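Local coordinates for uncharacterized protein aq_328 (PDB 1R4V), which is of unknown function but adopts an ancestral histone fold and may take part in protein heterodimerization, at residues E50-S55 and G137-H142; K95-I100 and E130-M135. One frame throughout, in Å; residues are numbered along the deposited sequence. Where two conformers were deposited one is given.

Interaction 1: residues E50-S55 and G137-H142; sequences ELLLNS and GLLLMH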
loop_
_atom_site.group_PDB
_atom_site.type_symbol
_atom_site.label_atom_id
_atom_site.label_comp_id
_atom_site.label_asym_id
_atom_site.label_seq_id
_atom_site.Cartn_x
_atom_site.Cartn_y
_atom_site.Cartn_z
ATOM N N GLU A 50 1.586 10.926 -5.226
ATOM C CA GLU A 50 0.142 10.979 -5.036
ATOM C C GLU A 50 -0.586 9.855 -5.790
ATOM O O GLU A 50 -1.513 9.228 -5.254
ATOM C CB GLU A 50 -0.420 12.332 -5.482
ATOM C CG GLU A 50 -0.068 13.467 -4.545
ATOM C CD GLU A 50 -0.845 13.421 -3.238
ATOM O OE1 GLU A 50 -1.989 12.910 -3.201
ATOM O OE2 GLU A 50 -0.303 13.925 -2.234
ATOM N N LEU A 51 -0.176 9.624 -7.036
ATOM C CA LEU A 51 -0.771 8.562 -7.841
ATOM C C LEU A 51 -0.498 7.194 -7.225
ATOM O O LEU A 51 -1.403 6.351 -7.156
ATOM C CB LEU A 51 -0.268 8.643 -9.293
ATOM C CG LEU A 51 -0.787 9.856 -10.085
ATOM C CD1 LEU A 51 -0.036 9.999 -11.402
ATOM C CD2 LEU A 51 -2.254 9.726 -10.378
ATOM N N LEU A 52 0.732 6.989 -6.770
ATOM C CA LEU A 52 1.156 5.752 -6.122
ATOM C C LEU A 52 0.312 5.498 -4.871
ATOM O O LEU A 52 -0.237 4.410 -4.685
ATOM C CB LEU A 52 2.637 5.826 -5.766
ATOM C CG LEU A 52 3.216 4.746 -4.840
ATOM C CD1 LEU A 52 3.074 3.346 -5.488
ATOM C CD2 LEU A 52 4.644 5.077 -4.564
ATOM N N LEU A 53 0.201 6.505 -4.016
ATOM C CA LEU A 53 -0.593 6.387 -2.790
ATOM C C LEU A 53 -2.086 6.188 -3.032
ATOM O O LEU A 53 -2.744 5.474 -2.262
ATOM C CB LEU A 53 -0.361 7.601 -1.885
ATOM C CG LEU A 53 1.056 7.819 -1.377
ATOM C CD1 LEU A 53 1.068 9.101 -0.514
ATOM C CD2 LEU A 53 1.561 6.635 -0.606
ATOM N N ASN A 54 -2.641 6.791 -4.088
ATOM C CA ASN A 54 -4.043 6.563 -4.405
ATOM C C ASN A 54 -4.248 5.109 -4.837
ATOM O O ASN A 54 -5.263 4.522 -4.502
ATOM C CB ASN A 54 -4.582 7.517 -5.455
ATOM C CG ASN A 54 -4.803 8.923 -4.914
ATOM O OD1 ASN A 54 -4.919 9.138 -3.706
ATOM N ND2 ASN A 54 -4.881 9.890 -5.828
ATOM N N SER A 55 -3.280 4.541 -5.548
ATOM C CA SER A 55 -3.335 3.152 -5.982
ATOM C C SER A 55 -3.179 2.203 -4.784
ATOM O O SER A 55 -3.875 1.188 -4.687
ATOM C CB SER A 55 -2.284 2.894 -7.066
ATOM O OG SER A 55 -2.293 1.538 -7.447
ATOM N N GLY A 137 3.912 -3.600 2.473
ATOM C CA GLY A 137 3.847 -4.632 1.443
ATOM C C GLY A 137 3.245 -4.161 0.128
ATOM O O GLY A 137 3.720 -4.519 -0.961
ATOM N N LEU A 138 2.185 -3.375 0.210
ATOM C CA LEU A 138 1.551 -2.795 -0.975
ATOM C C LEU A 138 2.493 -1.809 -1.666
ATOM O O LEU A 138 2.529 -1.731 -2.881
ATOM C CB LEU A 138 0.223 -2.121 -0.624
ATOM C CG LEU A 138 -0.933 -3.067 -0.310
ATOM C CD1 LEU A 138 -2.058 -2.267 0.300
ATOM C CD2 LEU A 138 -1.370 -3.876 -1.551
ATOM N N LEU A 139 3.284 -1.068 -0.906
ATOM C CA LEU A 139 4.267 -0.152 -1.480
ATOM C C LEU A 139 5.361 -0.911 -2.216
ATOM O O LEU A 139 5.704 -0.539 -3.349
ATOM C CB LEU A 139 4.823 0.776 -0.409
ATOM C CG LEU A 139 3.910 1.935 -0.018
ATOM C CD1 LEU A 139 4.428 2.466 1.316
ATOM C CD2 LEU A 139 3.892 3.032 -1.069
ATOM N N LEU A 140 5.879 -1.986 -1.623
ATOM C CA LEU A 140 6.917 -2.784 -2.265
ATOM C C LEU A 140 6.405 -3.483 -3.485
ATOM O O LEU A 140 7.127 -3.569 -4.468
ATOM C CB LEU A 140 7.490 -3.855 -1.353
ATOM C CG LEU A 140 8.277 -3.292 -0.167
ATOM C CD1 LEU A 140 8.876 -4.476 0.566
ATOM C CD2 LEU A 140 9.338 -2.287 -0.581
HETATM N N MSE A 141 5.179 -4.005 -3.398
HETATM C CA MSE A 141 4.535 -4.559 -4.579
HETATM C C MSE A 141 4.410 -3.577 -5.740
HETATM O O MSE A 141 4.763 -3.913 -6.876
HETATM C CB MSE A 141 3.187 -5.139 -4.224
HETATM C CG MSE A 141 2.579 -5.732 -5.447
HETATM SE SE MSE A 141 1.175 -4.528 -6.200
HETATM C CE MSE A 141 0.447 -5.803 -7.528
ATOM N N HIS A 142 3.927 -2.373 -5.468
ATOM C CA HIS A 142 3.872 -1.318 -6.470
ATOM C C HIS A 142 5.247 -0.971 -7.037
ATOM O O HIS A 142 5.352 -0.765 -8.225
ATOM C CB HIS A 142 3.224 -0.043 -5.939
ATOM C CG HIS A 142 1.736 -0.104 -5.904
ATOM N ND1 HIS A 142 1.045 -0.853 -4.975
ATOM C CD2 HIS A 142 0.803 0.501 -6.674
ATOM C CE1 HIS A 142 -0.253 -0.703 -5.173
ATOM N NE2 HIS A 142 -0.424 0.109 -6.203
#
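L52 and H142 are the residues whose CA atoms lie nearest each other, 7.6 Å apart, as the axes of segments 50-55 and 137-142 cross at 122° with a closest approach of 10.5 Å. At that spacing the contact belongs to side chains, and the imidazole of H142 does most of the bridging. A chi1 of -79° puts its CG anti to the carbonyl carbon, where it lies against L52 CD1, and the ring sits between the helices, held by a hydrogen bond at each nitrogen. On the far helix H142 NE2 meets OG of S55 at 2.7 Å, with the hydroxyl near the ring plane. On its own helix H142 ND1 donates to the L138 carbonyl O, also 2.7 Å away, with an angle of 154° at the hydrogen. ND1 reaches that oxygen from above the carbonyl plane, while the backbone N of H142 bonds to it from the opposite face. Two bonds at the ring edge fix its rotation and satisfy both nitrogens in a buried setting. L52 slides past the histidine in the opposite direction, its CD1 only 3.4 Å from H142 CB. The other methyl, L52 CD2, meets L139 CD2 at 4.1 Å, the two side chains crossing at about a right angle, and L53 CD2 comes up to the same L139 methyl. The meeting of two long helices, 46-62 and 131-149, at a wide angle is consistent with a histone-fold core. Around it, helix 157-168 packs on S55 through A164 and on H142 through V167, while helix 106-113 covers L53 and L139.

Interaction 2: residues K95-I100 and E130-M135; sequences KNFQKI and EYRNIM
N133, on helix 131-149, meets Q98, near the C-terminal end of helix 88-98, at the surface of this histone fold. From CB outward, each atom of the asparagine meets something: N133 CB lies 3.6 Å from Q98 OE1. CG, anti to the carbonyl carbon, carries the amide across the Q98 chain at about a right angle, with the two amide planes 76° apart. N133 OD1 turns to the apolar part of that glutamine, 3.4 Å from Q98 CG, and also stands at the edge of the F97 ring, 3.8 Å from CE2. N133 ND2 passes Q98 OE1 at 3.2 Å, but the angle is too poor for a hydrogen bond. N133 ND2 bonds instead to E130 OE1, 2.9 Å away and nearly straight at 171°, reaching the oxygen from above the carboxylate plane. An alanine here would probably leave E130 OE1 without this N-H donor and open a gap beside Q98 CG and the F97 ring edge. R132 sends its guanidinium NE to a salt bridge with D107, while its NH2 lies near F97 CE2, which stands oblique to the guanidinium. The tightest approach of F97 is to a backbone atom: CE2 lies 3.5 Å from the carbonyl O of R132.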
loop_
_atom_site.group_PDB
_atom_site.type_symbol
_atom_site.label_atom_id
_atom_site.label_comp_id
_atom_site.label_asym_id
_atom_site.label_seq_id
_atom_site.Cartn_x
_atom_site.Cartn_y
_atom_site.Cartn_z
ATOM N N LYS A 95 5.973 -9.715 4.161
ATOM C CA LYS A 95 7.122 -10.280 4.870
ATOM C C LYS A 95 8.440 -9.588 4.536
ATOM O O LYS A 95 9.243 -9.330 5.443
ATOM C CB LYS A 95 7.246 -11.772 4.587
ATOM C CG LYS A 95 6.230 -12.621 5.317
ATOM C CD LYS A 95 6.397 -14.108 4.947
ATOM C CE LYS A 95 5.106 -14.920 5.172
ATOM N NZ LYS A 95 4.467 -14.616 6.486
ATOM N N ASN A 96 8.672 -9.303 3.256
ATOM C CA ASN A 96 9.878 -8.582 2.837
ATOM C C ASN A 96 9.902 -7.187 3.440
ATOM O O ASN A 96 10.970 -6.717 3.834
ATOM C CB ASN A 96 10.026 -8.421 1.321
ATOM C CG ASN A 96 10.244 -9.728 0.585
ATOM O OD1 ASN A 96 10.598 -10.755 1.167
ATOM N ND2 ASN A 96 10.014 -9.689 -0.725
ATOM N N PHE A 97 8.750 -6.525 3.508
ATOM C CA PHE A 97 8.675 -5.203 4.119
ATOM C C PHE A 97 9.083 -5.212 5.594
ATOM O O PHE A 97 9.793 -4.302 6.048
ATOM C CB PHE A 97 7.299 -4.545 3.990
ATOM C CG PHE A 97 7.175 -3.275 4.793
ATOM C CD1 PHE A 97 7.771 -2.106 4.354
ATOM C CD2 PHE A 97 6.490 -3.256 6.003
ATOM C CE1 PHE A 97 7.681 -0.937 5.105
ATOM C CE2 PHE A 97 6.383 -2.093 6.748
ATOM C CZ PHE A 97 6.990 -0.931 6.301
ATOM N N GLN A 98 8.636 -6.217 6.332
ATOM C CA GLN A 98 8.924 -6.309 7.759
ATOM C C GLN A 98 10.418 -6.479 8.040
ATOM O O GLN A 98 10.878 -6.117 9.117
ATOM C CB GLN A 98 8.101 -7.428 8.411
ATOM C CG GLN A 98 6.606 -7.106 8.411
ATOM C CD GLN A 98 5.679 -8.306 8.644
ATOM O OE1 GLN A 98 4.634 -8.152 9.274
ATOM N NE2 GLN A 98 6.040 -9.478 8.133
ATOM N N LYS A 99 11.184 -7.006 7.090
ATOM C CA LYS A 99 12.619 -7.115 7.285
ATOM C C LYS A 99 13.411 -5.870 6.855
ATOM O O LYS A 99 14.633 -5.874 6.979
ATOM C CB LYS A 99 13.175 -8.447 6.755
ATOM C CG LYS A 99 12.985 -8.849 5.323
ATOM C CD LYS A 99 13.140 -10.369 5.193
ATOM C CE LYS A 99 13.269 -10.797 3.728
ATOM N NZ LYS A 99 12.679 -12.152 3.476
ATOM N N ILE A 100 12.748 -4.805 6.414
ATOM C CA ILE A 100 13.420 -3.549 6.064
ATOM C C ILE A 100 13.651 -2.700 7.315
ATOM O O ILE A 100 12.722 -2.442 8.079
ATOM C CB ILE A 100 12.624 -2.766 4.998
ATOM C CG1 ILE A 100 12.648 -3.546 3.683
ATOM C CG2 ILE A 100 13.202 -1.366 4.771
ATOM C CD1 ILE A 100 11.687 -3.038 2.674
ATOM N N GLU A 130 -1.787 -4.037 12.266
ATOM C CA GLU A 130 -1.043 -4.572 11.117
ATOM C C GLU A 130 -1.089 -3.701 9.876
ATOM O O GLU A 130 -0.492 -4.077 8.879
ATOM C CB GLU A 130 -1.582 -5.953 10.700
ATOM C CG GLU A 130 -1.157 -7.094 11.608
ATOM C CD GLU A 130 0.360 -7.231 11.718
ATOM O OE1 GLU A 130 1.046 -7.306 10.664
ATOM O OE2 GLU A 130 0.863 -7.260 12.874
ATOM N N TYR A 131 -1.812 -2.590 9.897
ATOM C CA TYR A 131 -1.983 -1.772 8.708
ATOM C C TYR A 131 -0.661 -1.259 8.174
ATOM O O TYR A 131 -0.512 -1.068 6.968
ATOM C CB TYR A 131 -2.892 -0.582 9.002
ATOM C CG TYR A 131 -4.370 -0.799 8.933
ATOM C CD1 TYR A 131 -4.948 -2.077 8.819
ATOM C CD2 TYR A 131 -5.218 0.299 8.966
ATOM C CE1 TYR A 131 -6.337 -2.243 8.764
ATOM C CE2 TYR A 131 -6.602 0.146 8.885
ATOM C CZ TYR A 131 -7.153 -1.114 8.777
ATOM O OH TYR A 131 -8.513 -1.190 8.721
ATOM N N ARG A 132 0.300 -0.980 9.050
ATOM C CA ARG A 132 1.595 -0.512 8.552
ATOM C C ARG A 132 2.326 -1.576 7.729
ATOM O O ARG A 132 2.960 -1.271 6.724
ATOM C CB ARG A 132 2.451 0.039 9.699
ATOM C CG ARG A 132 2.917 -0.988 10.727
ATOM C CD ARG A 132 3.724 -0.348 11.872
ATOM N NE ARG A 132 4.695 0.585 11.306
ATOM C CZ ARG A 132 5.818 0.219 10.700
ATOM N NH1 ARG A 132 6.608 1.165 10.216
ATOM N NH2 ARG A 132 6.171 -1.063 10.581
ATOM N N ASN A 133 2.221 -2.840 8.135
ATOM C CA ASN A 133 2.828 -3.942 7.399
ATOM C C ASN A 133 2.109 -4.180 6.081
ATOM O O ASN A 133 2.747 -4.421 5.080
ATOM C CB ASN A 133 2.885 -5.199 8.244
ATOM C CG ASN A 133 3.784 -4.995 9.447
ATOM O OD1 ASN A 133 4.829 -4.338 9.352
ATOM N ND2 ASN A 133 3.356 -5.513 10.591
ATOM N N ILE A 134 0.791 -4.093 6.084
ATOM C CA ILE A 134 0.022 -4.271 4.844
ATOM C C ILE A 134 0.370 -3.183 3.840
ATOM O O ILE A 134 0.609 -3.471 2.660
ATOM C CB ILE A 134 -1.470 -4.286 5.158
ATOM C CG1 ILE A 134 -1.790 -5.525 6.003
ATOM C CG2 ILE A 134 -2.282 -4.279 3.870
ATOM C CD1 ILE A 134 -3.194 -5.555 6.577
HETATM N N MSE A 135 0.398 -1.935 4.299
HETATM C CA MSE A 135 0.699 -0.818 3.424
HETATM C C MSE A 135 2.126 -0.876 2.925
HETATM O O MSE A 135 2.383 -0.586 1.773
HETATM C CB MSE A 135 0.459 0.526 4.099
HETATM C CG MSE A 135 0.022 1.530 3.006
HETATM SE SE MSE A 135 0.197 3.259 3.726
HETATM C CE MSE A 135 0.459 4.409 2.072
#

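From the N terminus, helix 29-40 is followed by helix 46-62, which supplies one side of interaction 1, whose partner arrives only after 81 intervening residues. Within that long excursion the chain forms helix 88-98, which opens interaction 2; after 29 more residues, including helix 106-113, the start of helix 131-149 closes it. A turn or two further along the same helix, interaction 1 closes in turn, so the shorter loop lies within the longer and the two do not cross. Helix 131-149 thus joins helix 88-98 to helix 46-62. The contacts also touch directly: L53 CD2 packs on M135 CE at 3.7 Å, and L140 lies against F97 and I100.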